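Periplasmic binding protein (Thermotoga lettingae TMO, PDB 4RY8) binds 5-methylthioribose between its two lobes and probably serves as the solute-binding component of a transporter for this sugar. Local coordinates at residues C[21-25]-C[51-57]; C[40-45]-C[323-327]; C[247-253]-C[282-288]. One frame throughout, in Å; residues are numbered along the deposited sequence.

How the interactions relate
From the N terminus, strand 17-22 leads through helix 28-44 into strand 47-52, and interaction 1 closes this first beta-alpha-beta loop at the C-terminal ends of the two strands. Interaction 2 starts on the end of the same helix 28-44, so its segments alternate with those of interaction 1 along the chain; it closes only at 323-327, bringing the C-terminal helix back to the first lobe. Within that long loop, and after interaction 1 is complete, interaction 3 pairs 247-253 with 282-288 at the margin of the second sheet. Interactions 1 and 3 lie on opposite sides of the chain's centre, with centres about 26 Å apart.

Interaction 1: C[21-25]-C[51-57]; sequences VREVG and ATAHGDM
The first beta-alpha-beta unit of this periplasmic-binding-protein fold, strand 17-22, helix 28-44 and strand 47-52, is joined here where its parallel strands Val-21 to Arg-22 and Ala-51 to Thr-52 run out. Arg-22 N donates to Ala-51 O at 2.9 Å, and Arg-22 O accepts from Ala-53 N at 2.8 Å. On the sheet face carrying Arg-22 and Thr-52, the arginine chain bends at chi2 and chi3 (145° and 90°), which brings its guanidinium to the Thr-52 side chain. NH1 then reaches Thr-52 OG1 at 2.8 Å, tilted slightly from the guanidinium plane, while CD lies 3.1 Å from the same OG1. A leucine in place of Arg-22 would probably leave Thr-52 OG1 without its guanidinium donor. Phe-30 and Leu-34 of helix 28-44 also touch the arginine. Past the strands, the type I' turn from Ala-53 to Asp-56 folds against Glu-23, whose OE1 is held by Gly-80 N; the side chain of Val-24 lies about 5 Å from the bound 5-methylthioribose. Thr-52 CG2 sits over the rim of one face of the His-54 ring, and Gly-55 N donates to Glu-23 O at 2.9 Å.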
loop_
_atom_site.group_PDB
_atom_site.type_symbol
_atom_site.label_atom_id
_atom_site.label_comp_id
_atom_site.label_asym_id
_atom_site.label_seq_id
_atom_site.Cartn_x
_atom_site.Cartn_y
_atom_site.Cartn_z
ATOM N N VAL C 21 10.516 -9.703 -25.557
ATOM C CA VAL C 21 11.240 -8.534 -26.024
ATOM C C VAL C 21 11.448 -7.627 -24.838
ATOM O O VAL C 21 10.486 -7.089 -24.292
ATOM C CB VAL C 21 10.463 -7.786 -27.126
ATOM C CG1 VAL C 21 11.226 -6.536 -27.567
ATOM C CG2 VAL C 21 10.237 -8.702 -28.297
ATOM N N ARG C 22 12.711 -7.424 -24.461
ATOM C CA ARG C 22 13.048 -6.699 -23.257
ATOM C C ARG C 22 13.785 -5.450 -23.528
ATOM O O ARG C 22 14.677 -5.455 -24.326
ATOM C CB ARG C 22 13.996 -7.530 -22.396
ATOM C CG ARG C 22 13.550 -8.963 -22.148
ATOM C CD ARG C 22 14.764 -9.848 -22.110
ATOM N NE ARG C 22 15.266 -9.931 -20.763
ATOM C CZ ARG C 22 16.528 -10.166 -20.409
ATOM N NH1 ARG C 22 17.530 -10.313 -21.285
ATOM N NH2 ARG C 22 16.782 -10.239 -19.122
ATOM N N GLU C 23 13.512 -4.419 -22.766
ATOM C CA GLU C 23 14.294 -3.188 -22.860
ATOM C C GLU C 23 15.651 -3.353 -22.194
ATOM O O GLU C 23 16.658 -2.863 -22.689
ATOM C CB GLU C 23 13.549 -2.019 -22.207
ATOM C CG GLU C 23 14.174 -0.646 -22.491
ATOM C CD GLU C 23 13.659 0.528 -21.613
ATOM O OE1 GLU C 23 12.657 0.412 -20.866
ATOM O OE2 GLU C 23 14.274 1.614 -21.658
ATOM N N VAL C 24 15.684 -4.061 -21.076
ATOM C CA VAL C 24 16.815 -3.977 -20.172
ATOM C C VAL C 24 17.119 -5.383 -19.671
ATOM O O VAL C 24 16.208 -6.139 -19.392
ATOM C CB VAL C 24 16.462 -3.036 -18.983
ATOM C CG1 VAL C 24 17.384 -3.242 -17.782
ATOM C CG2 VAL C 24 16.497 -1.588 -19.446
ATOM N N GLY C 25 18.391 -5.729 -19.582
ATOM C CA GLY C 25 18.776 -7.054 -19.103
ATOM C C GLY C 25 19.867 -7.091 -18.045
ATOM O O GLY C 25 20.250 -8.178 -17.631
ATOM N N ALA C 51 14.772 -11.376 -27.191
ATOM C CA ALA C 51 15.503 -10.270 -27.821
ATOM C C ALA C 51 15.603 -9.188 -26.763
ATOM O O ALA C 51 14.659 -8.968 -26.011
ATOM C CB ALA C 51 14.758 -9.774 -29.037
ATOM N N THR C 52 16.751 -8.541 -26.642
ATOM C CA THR C 52 16.918 -7.560 -25.584
ATOM C C THR C 52 17.510 -6.362 -26.248
ATOM O O THR C 52 18.487 -6.482 -26.980
ATOM C CB THR C 52 17.816 -8.098 -24.439
ATOM O OG1 THR C 52 17.264 -9.323 -23.917
ATOM C CG2 THR C 52 17.991 -7.098 -23.328
ATOM N N ALA C 53 16.925 -5.209 -26.009
ATOM C CA ALA C 53 17.360 -3.981 -26.672
ATOM C C ALA C 53 18.446 -3.140 -25.968
ATOM O O ALA C 53 18.998 -2.199 -26.568
ATOM C CB ALA C 53 16.153 -3.116 -27.003
ATOM N N HIS C 54 18.745 -3.471 -24.720
ATOM C CA HIS C 54 19.731 -2.754 -23.884
ATOM C C HIS C 54 19.595 -1.248 -23.971
ATOM O O HIS C 54 20.558 -0.528 -24.198
ATOM C CB HIS C 54 21.134 -3.190 -24.256
ATOM C CG HIS C 54 21.259 -4.668 -24.442
ATOM N ND1 HIS C 54 21.240 -5.551 -23.383
ATOM C CD2 HIS C 54 21.415 -5.417 -25.559
ATOM C CE1 HIS C 54 21.391 -6.784 -23.836
ATOM N NE2 HIS C 54 21.479 -6.735 -25.154
ATOM N N GLY C 55 18.369 -0.782 -23.819
ATOM C CA GLY C 55 18.120 0.610 -23.597
ATOM C C GLY C 55 17.870 1.391 -24.878
ATOM O O GLY C 55 17.566 2.565 -24.807
ATOM N N ASP C 56 17.954 0.750 -26.039
ATOM C CA ASP C 56 17.783 1.463 -27.322
ATOM C C ASP C 56 16.349 1.282 -27.858
ATOM O O ASP C 56 15.989 0.228 -28.421
ATOM C CB ASP C 56 18.821 0.956 -28.319
ATOM C CG ASP C 56 18.895 1.809 -29.606
ATOM O OD1 ASP C 56 17.851 2.109 -30.204
ATOM O OD2 ASP C 56 20.006 2.144 -30.027
ATOM N N MET C 57 15.526 2.313 -27.688
ATOM C CA MET C 57 14.121 2.196 -28.058
ATOM C C MET C 57 13.951 1.876 -29.550
ATOM O O MET C 57 13.070 1.084 -29.910
ATOM C CB MET C 57 13.304 3.449 -27.654
ATOM C CG MET C 57 12.910 3.531 -26.172
ATOM S SD MET C 57 12.042 2.095 -25.424
ATOM C CE MET C 57 10.950 1.769 -26.737
HETATM O O HOH W 1 20.720 -3.779 -20.412
#

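Interaction 2: C[40-45]-C[323-327]; sequences MARELG and LTEKN
Thr-324 lays its CG2 methyl against Leu-44, 3.5 Å from CD2, the two side chains lying alongside one another and pointing the same way. The methyl is presented by a chi1 of 62°, which sets CG2 anti to the carbonyl carbon and leaves OG1 turned to its own helix, where it is hydrogen-bonded with Lys-321 O. From a second direction Met-40, bent at chi2 and chi3, brings its CE to 3.9 Å from the same Thr-324 CG2, crossing the threonine at about a right angle. One methyl group is thus touched by the ends of two side chains from helix 28-44, Leu-44 CD2 and Met-40 CE. This is where the C-terminal helix 318-326 packs on the last turn of the first helix of the fold; helix 255-270 borders the same patch, with Ala-267 against Leu-44 and Val-263 against Met-40. Glu-43 presents its CB flank to the threonine methyl, but its carboxylate turns to a salt bridge with Arg-260 of that helix. Beside the apolar patch lies a polar clasp at the end of helix 28-44. Asn-327 ND2 donates to Glu-43 O at 2.7 Å, with an angle of 154° at the hydrogen; the nitrogen approaches from above the carbonyl plane, 38° out of it. The same ND2 is 3.0 Å from Leu-44 O, while Leu-323 rests its CD2 4.0 Å from that Leu-44 oxygen.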
loop_
_atom_site.group_PDB
_atom_site.type_symbol
_atom_site.label_atom_id
_atom_site.label_comp_id
_atom_site.label_asym_id
_atom_site.label_seq_id
_atom_site.Cartn_x
_atom_site.Cartn_y
_atom_site.Cartn_z
ATOM N N MET C 40 9.833 -21.951 -17.430
ATOM C CA MET C 40 8.396 -22.130 -17.699
ATOM C C MET C 40 8.200 -22.608 -19.133
ATOM O O MET C 40 7.395 -23.501 -19.377
ATOM C CB MET C 40 7.542 -20.871 -17.437
ATOM C CG MET C 40 6.036 -21.116 -17.358
ATOM S SD MET C 40 5.429 -21.851 -15.804
ATOM C CE MET C 40 5.243 -23.582 -16.185
ATOM N N ALA C 41 8.920 -22.011 -20.083
ATOM C CA ALA C 41 8.805 -22.450 -21.482
ATOM C C ALA C 41 9.197 -23.919 -21.584
ATOM O O ALA C 41 8.527 -24.696 -22.253
ATOM C CB ALA C 41 9.664 -21.593 -22.395
ATOM N N ARG C 42 10.277 -24.302 -20.902
ATOM C CA ARG C 42 10.696 -25.722 -20.859
ATOM C C ARG C 42 9.560 -26.620 -20.400
ATOM O O ARG C 42 9.357 -27.720 -20.937
ATOM C CB ARG C 42 11.877 -25.928 -19.904
ATOM C CG ARG C 42 12.960 -26.897 -20.382
ATOM C CD ARG C 42 14.277 -26.151 -20.551
ATOM N NE ARG C 42 14.658 -25.527 -19.283
ATOM C CZ ARG C 42 15.345 -24.391 -19.144
ATOM N NH1 ARG C 42 15.774 -23.699 -20.199
ATOM N NH2 ARG C 42 15.594 -23.939 -17.924
ATOM N N GLU C 43 8.848 -26.164 -19.378
ATOM C CA GLU C 43 7.763 -26.926 -18.789
ATOM C C GLU C 43 6.525 -27.097 -19.670
ATOM O O GLU C 43 5.862 -28.142 -19.604
ATOM C CB GLU C 43 7.404 -26.347 -17.419
ATOM C CG GLU C 43 8.325 -26.862 -16.309
ATOM C CD GLU C 43 8.167 -26.082 -15.017
ATOM O OE1 GLU C 43 7.011 -25.707 -14.691
ATOM O OE2 GLU C 43 9.199 -25.824 -14.341
ATOM N N LEU C 44 6.216 -26.110 -20.509
ATOM C CA LEU C 44 5.052 -26.209 -21.405
ATOM C C LEU C 44 5.413 -26.961 -22.677
ATOM O O LEU C 44 4.528 -27.491 -23.375
ATOM C CB LEU C 44 4.515 -24.827 -21.765
ATOM C CG LEU C 44 4.184 -23.979 -20.547
ATOM C CD1 LEU C 44 3.965 -22.538 -20.981
ATOM C CD2 LEU C 44 2.996 -24.513 -19.765
ATOM N N GLY C 45 6.713 -27.023 -22.962
ATOM C CA GLY C 45 7.209 -27.614 -24.191
ATOM C C GLY C 45 7.147 -26.617 -25.329
ATOM O O GLY C 45 7.282 -26.996 -26.485
ATOM N N LEU C 323 -1.018 -29.974 -18.751
ATOM C CA LEU C 323 0.050 -30.047 -19.749
ATOM C C LEU C 323 1.455 -30.135 -19.130
ATOM O O LEU C 323 2.262 -30.952 -19.557
ATOM C CB LEU C 323 -0.042 -28.832 -20.674
ATOM C CG LEU C 323 1.015 -28.647 -21.741
ATOM C CD1 LEU C 323 1.239 -29.911 -22.555
ATOM C CD2 LEU C 323 0.582 -27.495 -22.630
ATOM N N THR C 324 1.744 -29.299 -18.130
ATOM C CA THR C 324 3.019 -29.390 -17.397
ATOM C C THR C 324 3.179 -30.734 -16.640
ATOM O O THR C 324 4.303 -31.133 -16.337
ATOM C CB THR C 324 3.222 -28.220 -16.396
ATOM O OG1 THR C 324 2.200 -28.247 -15.399
ATOM C CG2 THR C 324 3.212 -26.833 -17.094
ATOM N N GLU C 325 2.074 -31.422 -16.338
ATOM C CA GLU C 325 2.138 -32.778 -15.763
ATOM C C GLU C 325 2.729 -33.747 -16.783
ATOM O O GLU C 325 3.655 -34.498 -16.470
ATOM C CB GLU C 325 0.759 -33.299 -15.327
ATOM C CG GLU C 325 -0.023 -32.401 -14.375
ATOM C CD GLU C 325 0.695 -32.120 -13.069
ATOM O OE1 GLU C 325 1.435 -33.006 -12.586
ATOM O OE2 GLU C 325 0.503 -31.017 -12.517
ATOM N N LYS C 326 2.187 -33.726 -18.000
ATOM C CA LYS C 326 2.621 -34.643 -19.070
ATOM C C LYS C 326 4.085 -34.461 -19.507
ATOM O O LYS C 326 4.714 -35.421 -19.939
ATOM C CB LYS C 326 1.692 -34.524 -20.290
ATOM N N ASN C 327 4.621 -33.243 -19.399
ATOM C CA ASN C 327 6.026 -32.968 -19.749
ATOM C C ASN C 327 6.934 -33.196 -18.553
ATOM O O ASN C 327 6.509 -33.760 -17.544
ATOM C CB ASN C 327 6.213 -31.523 -20.243
ATOM C CG ASN C 327 5.248 -31.143 -21.356
ATOM O OD1 ASN C 327 4.642 -31.998 -21.997
ATOM N ND2 ASN C 327 5.084 -29.842 -21.571
#

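Interaction 3: C[247-253]-C[282-288]; sequences WVATVGT and EPQLITR
Val-251 and Leu-285 make the apolar centre, CG2 of the valine lying 3.6 Å from CD1 of the leucine as the two side chains cross obliquely. Leucine chi1 of -178° sets CG anti to the backbone nitrogen, and chi2 of 64° then swings CD1 over toward the neighbouring strand. The other valine branch, CG1, runs alongside Pro-283 and meets its CB at 4.2 Å; Ala-249 CB adds a looser contact with Leu-285 CD1, 4.3 Å away. Helix 118-132 covers this face, Ile-121 touching both Val-251 and Pro-283. On the reverse face, Thr-250 and Ile-286 lie side by side with Thr-250 CG2 beside Ile-286 CB, while Thr-250 OG1 is held by Asp-231 O and Ser-229 OG.

These residues belong to the antiparallel margin of the second lobe's mixed sheet, where strand 284-287 pairs with strand 247-252 at 157° between their directions. Thr-250 and Ile-286 form a hydrogen-bonded pair: Ile-286 N to Thr-250 O is 2.8 Å, and Thr-250 N donates back to Ile-286 O. Gly-252 and Gln-284 repeat the pattern, with Gln-284 N 2.8 Å from Gly-252 O. Just beyond, Thr-253 packs its CG2 on Pro-283 CA, and its OG1 bonds Gln-116, a residue of the sugar pocket.

At the opposite end Arg-288 N, where a helix begins, donates to Val-248 O at 2.7 Å; the bond is essentially straight at the hydrogen, yet the nitrogen sits above the carbonyl plane. The arginine chain extends past Trp-247, CB and CD both 3.5 Å from Trp-247 O, a buried oxygen with no hydrogen-bonding partner. Its guanidinium goes on to Gln-242 O through NH2.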
loop_
_atom_site.group_PDB
_atom_site.type_symbol
_atom_site.label_atom_id
_atom_site.label_comp_id
_atom_site.label_asym_id
_atom_site.label_seq_id
_atom_site.Cartn_x
_atom_site.Cartn_y
_atom_site.Cartn_z
ATOM N N TRP C 247 22.767 -1.860 4.747
ATOM C CA TRP C 247 21.576 -2.220 3.973
ATOM C C TRP C 247 20.535 -2.863 4.879
ATOM O O TRP C 247 20.657 -4.048 5.225
ATOM C CB TRP C 247 21.970 -3.138 2.827
ATOM C CG TRP C 247 20.938 -3.232 1.688
ATOM C CD1 TRP C 247 19.639 -2.833 1.698
ATOM C CD2 TRP C 247 21.167 -3.833 0.423
ATOM N NE1 TRP C 247 19.048 -3.110 0.479
ATOM C CE2 TRP C 247 19.979 -3.710 -0.326
ATOM C CE3 TRP C 247 22.285 -4.415 -0.178
ATOM C CZ2 TRP C 247 19.862 -4.218 -1.597
ATOM C CZ3 TRP C 247 22.174 -4.870 -1.487
ATOM C CH2 TRP C 247 20.980 -4.780 -2.169
ATOM N N VAL C 248 19.510 -2.111 5.286
ATOM C CA VAL C 248 18.621 -2.616 6.379
ATOM C C VAL C 248 17.290 -3.273 5.966
ATOM O O VAL C 248 16.767 -4.124 6.677
ATOM C CB VAL C 248 18.394 -1.569 7.498
ATOM C CG1 VAL C 248 19.718 -1.218 8.172
ATOM C CG2 VAL C 248 17.750 -0.345 6.977
ATOM N N ALA C 249 16.771 -2.910 4.805
ATOM C CA ALA C 249 15.549 -3.483 4.300
ATOM C C ALA C 249 15.434 -3.311 2.785
ATOM O O ALA C 249 15.978 -2.356 2.203
ATOM C CB ALA C 249 14.343 -2.840 4.978
ATOM N N THR C 250 14.744 -4.274 2.177
ATOM C CA THR C 250 14.301 -4.207 0.795
ATOM C C THR C 250 12.879 -4.789 0.720
ATOM O O THR C 250 12.420 -5.589 1.565
ATOM C CB THR C 250 15.284 -4.972 -0.170
ATOM O OG1 THR C 250 15.023 -4.659 -1.545
ATOM C CG2 THR C 250 15.180 -6.478 -0.002
ATOM N N VAL C 251 12.180 -4.353 -0.302
ATOM C CA VAL C 251 10.861 -4.812 -0.613
ATOM C C VAL C 251 10.892 -5.419 -2.010
ATOM O O VAL C 251 11.326 -4.787 -2.983
ATOM C CB VAL C 251 9.885 -3.614 -0.492
ATOM C CG1 VAL C 251 8.570 -3.897 -1.198
ATOM C CG2 VAL C 251 9.694 -3.329 1.012
ATOM N N GLY C 252 10.428 -6.650 -2.129
ATOM C CA GLY C 252 10.414 -7.278 -3.453
ATOM C C GLY C 252 9.678 -8.580 -3.632
ATOM O O GLY C 252 8.917 -9.006 -2.756
ATOM N N THR C 253 9.931 -9.201 -4.790
ATOM C CA THR C 253 9.286 -10.442 -5.232
ATOM C C THR C 253 10.367 -11.399 -5.718
ATOM O O THR C 253 11.506 -11.000 -5.977
ATOM C CB THR C 253 8.400 -10.234 -6.488
ATOM O OG1 THR C 253 9.234 -9.832 -7.579
ATOM C CG2 THR C 253 7.327 -9.205 -6.266
ATOM N N GLU C 282 2.548 -10.123 -5.574
ATOM C CA GLU C 282 2.504 -9.516 -4.243
ATOM C C GLU C 282 3.930 -9.336 -3.665
ATOM O O GLU C 282 4.655 -10.284 -3.416
ATOM C CB GLU C 282 1.617 -10.369 -3.310
ATOM C CG GLU C 282 1.118 -9.701 -2.038
ATOM C CD GLU C 282 0.568 -10.722 -1.031
ATOM O OE1 GLU C 282 -0.235 -11.607 -1.418
ATOM O OE2 GLU C 282 0.960 -10.650 0.151
ATOM N N PRO C 283 4.336 -8.116 -3.397
ATOM C CA PRO C 283 5.697 -7.896 -2.920
ATOM C C PRO C 283 5.805 -7.956 -1.443
ATOM O O PRO C 283 4.818 -7.708 -0.755
ATOM C CB PRO C 283 5.964 -6.432 -3.291
ATOM C CG PRO C 283 4.611 -5.829 -3.102
ATOM C CD PRO C 283 3.611 -6.835 -3.583
ATOM N N GLN C 284 7.007 -8.193 -0.941
ATOM C CA GLN C 284 7.183 -8.457 0.487
ATOM C C GLN C 284 8.295 -7.637 1.056
ATOM O O GLN C 284 9.369 -7.597 0.473
ATOM C CB GLN C 284 7.598 -9.917 0.751
ATOM C CG GLN C 284 6.795 -10.986 0.033
ATOM C CD GLN C 284 5.345 -11.037 0.451
ATOM O OE1 GLN C 284 5.009 -10.798 1.610
ATOM N NE2 GLN C 284 4.463 -11.351 -0.517
ATOM N N LEU C 285 8.066 -7.101 2.254
ATOM C CA LEU C 285 9.109 -6.519 3.099
ATOM C C LEU C 285 10.074 -7.580 3.640
ATOM O O LEU C 285 9.675 -8.608 4.240
ATOM C CB LEU C 285 8.484 -5.706 4.254
ATOM C CG LEU C 285 9.413 -4.955 5.242
ATOM C CD1 LEU C 285 10.231 -3.850 4.576
ATOM C CD2 LEU C 285 8.583 -4.370 6.382
ATOM N N ILE C 286 11.354 -7.334 3.415
ATOM C CA ILE C 286 12.411 -8.257 3.807
ATOM C C ILE C 286 13.472 -7.445 4.529
ATOM O O ILE C 286 14.210 -6.720 3.899
ATOM C CB ILE C 286 13.028 -8.957 2.567
ATOM C CG1 ILE C 286 11.942 -9.774 1.834
ATOM C CG2 ILE C 286 14.171 -9.867 3.039
ATOM C CD1 ILE C 286 12.192 -10.025 0.378
ATOM N N THR C 287 13.559 -7.566 5.848
ATOM C CA THR C 287 14.546 -6.794 6.609
ATOM C C THR C 287 15.861 -7.572 6.814
ATOM O O THR C 287 15.881 -8.804 6.795
ATOM C CB THR C 287 13.973 -6.331 7.965
ATOM O OG1 THR C 287 13.897 -7.445 8.855
ATOM C CG2 THR C 287 12.581 -5.725 7.828
ATOM N N ARG C 288 16.957 -6.824 6.968
ATOM C CA ARG C 288 18.255 -7.423 7.273
ATOM C C ARG C 288 18.155 -8.265 8.549
ATOM O O ARG C 288 18.751 -9.338 8.643
ATOM C CB ARG C 288 19.318 -6.334 7.449
ATOM C CG ARG C 288 20.607 -6.861 8.021
ATOM C CD ARG C 288 21.744 -5.865 8.049
ATOM N NE ARG C 288 22.993 -6.594 8.244
ATOM C CZ ARG C 288 23.374 -7.156 9.385
ATOM N NH1 ARG C 288 22.630 -7.074 10.478
ATOM N NH2 ARG C 288 24.519 -7.800 9.435
#